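Local coordinates for TT1561 protein (Thermus thermophilus, PDB 1UF3) that is of unproven function but, as a metal-binding member of the calcineurin-like metallophosphoesterase superfamily, probably hydrolyses phosphoester bonds, at the interface of chains A and B. Coordinates in Å, arbitrary orientation; residue numbers count along the deposited sequence, not the author numbering. Chains: chain A/B, hypothetical protein TT1561.

The interface of chains A and B. Residues chain A 81, 85, 88, 95-96; chain B 138, 141-142.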
loop_
_atom_site.group_PDB
_atom_site.type_symbol
_atom_site.label_atom_id
_atom_site.label_comp_id
_atom_site.label_asym_id
_atom_site.label_seq_id
_atom_site.Cartn_x
_atom_site.Cartn_y
_atom_site.Cartn_z
ATOM N N LEU A 81 2.909 26.987 23.414
ATOM C CA LEU A 81 1.712 27.136 22.583
ATOM C C LEU A 81 1.951 27.742 21.188
ATOM O O LEU A 81 1.386 27.267 20.191
ATOM C CB LEU A 81 0.652 27.965 23.313
ATOM C CG LEU A 81 -0.779 27.784 22.767
ATOM C CD1 LEU A 81 -1.252 26.350 23.100
ATOM C CD2 LEU A 81 -1.749 28.796 23.376
ATOM N N ALA A 85 1.489 25.761 17.688
ATOM C CA ALA A 85 0.604 26.349 16.700
ATOM C C ALA A 85 1.317 26.461 15.345
ATOM O O ALA A 85 0.733 26.108 14.318
ATOM C CB ALA A 85 0.117 27.714 17.181
ATOM N N GLU A 88 1.915 22.971 13.702
ATOM C CA GLU A 88 0.621 22.344 13.415
ATOM C C GLU A 88 -0.112 22.969 12.234
ATOM O O GLU A 88 -1.064 22.402 11.719
ATOM C CB GLU A 88 -0.252 22.390 14.663
ATOM C CG GLU A 88 0.273 21.458 15.763
ATOM C CD GLU A 88 -0.388 21.675 17.109
ATOM O OE1 GLU A 88 -1.531 22.183 17.154
ATOM O OE2 GLU A 88 0.234 21.313 18.130
ATOM N N ARG A 95 -0.677 17.514 17.145
ATOM C CA ARG A 95 -1.635 18.231 17.934
ATOM C C ARG A 95 -1.374 18.313 19.432
ATOM O O ARG A 95 -1.274 17.289 20.124
ATOM C CB ARG A 95 -3.028 17.601 17.717
ATOM C CG ARG A 95 -4.187 18.333 18.397
ATOM C CD ARG A 95 -4.284 19.818 17.965
ATOM N NE ARG A 95 -5.643 20.349 18.036
ATOM C CZ ARG A 95 -6.009 21.468 18.661
ATOM N NH1 ARG A 95 -5.121 22.210 19.303
ATOM N NH2 ARG A 95 -7.276 21.864 18.619
ATOM N N ASN A 96 -1.282 19.548 19.918
ATOM C CA ASN A 96 -1.146 19.802 21.331
ATOM C C ASN A 96 -2.590 19.629 21.797
ATOM O O ASN A 96 -3.458 20.374 21.356
ATOM C CB ASN A 96 -0.714 21.251 21.578
ATOM C CG ASN A 96 -1.362 21.831 22.780
ATOM O OD1 ASN A 96 -1.345 21.222 23.845
ATOM N ND2 ASN A 96 -1.953 23.020 22.636
ATOM N N TYR B 138 -6.083 29.619 16.795
ATOM C CA TYR B 138 -5.693 28.328 17.307
ATOM C C TYR B 138 -6.824 27.736 18.162
ATOM O O TYR B 138 -6.954 26.521 18.265
ATOM C CB TYR B 138 -4.414 28.455 18.127
ATOM C CG TYR B 138 -3.862 27.130 18.553
ATOM C CD1 TYR B 138 -3.046 26.401 17.712
ATOM C CD2 TYR B 138 -4.189 26.582 19.802
ATOM C CE1 TYR B 138 -2.567 25.153 18.094
ATOM C CE2 TYR B 138 -3.709 25.331 20.185
ATOM C CZ TYR B 138 -2.911 24.636 19.326
ATOM O OH TYR B 138 -2.462 23.395 19.663
ATOM N N LYS B 141 -9.678 26.455 15.472
ATOM C CA LYS B 141 -9.368 25.352 14.579
ATOM C C LYS B 141 -9.850 24.025 15.155
ATOM O O LYS B 141 -10.004 23.052 14.410
ATOM C CB LYS B 141 -7.871 25.256 14.301
ATOM C CG LYS B 141 -7.029 24.551 15.389
ATOM C CD LYS B 141 -5.578 24.480 14.924
ATOM C CE LYS B 141 -4.664 23.763 15.905
ATOM N NZ LYS B 141 -3.446 23.337 15.161
ATOM N N ALA B 142 -10.064 23.969 16.472
ATOM C CA ALA B 142 -10.534 22.723 17.060
ATOM C C ALA B 142 -11.916 22.391 16.483
ATOM O O ALA B 142 -12.319 21.231 16.478
ATOM C CB ALA B 142 -10.626 22.837 18.590
HETATM O O HOH W 1 -2.077 25.731 14.363
HETATM O O HOH W 2 -7.052 24.657 20.115
HETATM O O HOH W 3 -3.626 21.839 12.791
#
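B:Lys141 lays its CE methylene over the centre of one face of the A:Arg95 guanidinium, while the methyl CB of B:Ala142 lies in plane at the edge, 3.5 Å from NH2, in a two-fold interface of calcineurin-like metallophosphoesterase subunits that may not be the biological one. A water in the same plane joins NH1 and NH2 to the backbone O of B:Tyr138. The B:Tyr138 ring, standing almost perpendicular to the guanidinium (88°), has A:Ala85 and A:Leu81 on one side and A:Arg95 NH1 on the other. A:Ala85 CB approaches ring atom CD1 at 3.5 Å, and A:Leu81 CD1 reaches CE2. B:Tyr138, from helix 133-140, reaches between helix 77-90 and strand 94-96 of chain A. Its CG is anti to the backbone N (chi1 -173°), directing the phenol towards that strand.

The phenolic OH donates to the carboxylate oxygen OE1 of A:Glu88 (2.9 Å), on the syn side and somewhat out of plane. It accepts from the side-chain amide of A:Asn96, with ND2 to OH 3.0 Å; the amide is nearly parallel to the ring (10°). A:Arg95 NH1 adds a weak bond to the same hydroxyl.

B:Lys141, extended beyond CG, brings NZ within 3.0 Å of A:Glu88 OE1 in a salt bridge that uses the anti lone pair. OE1 thus accepts from both partner side chains, and the lysine ammonium would probably favour an ionised carboxylate. Waters also link NZ to the backbone oxygens of A:Ala85 and A:Glu88, towards the end of helix 77-90. Behind the contact, A:Asn96 N donates to A:Glu88 OE2 (2.9 Å) from above the carboxylate plane, helping to fix its rotation.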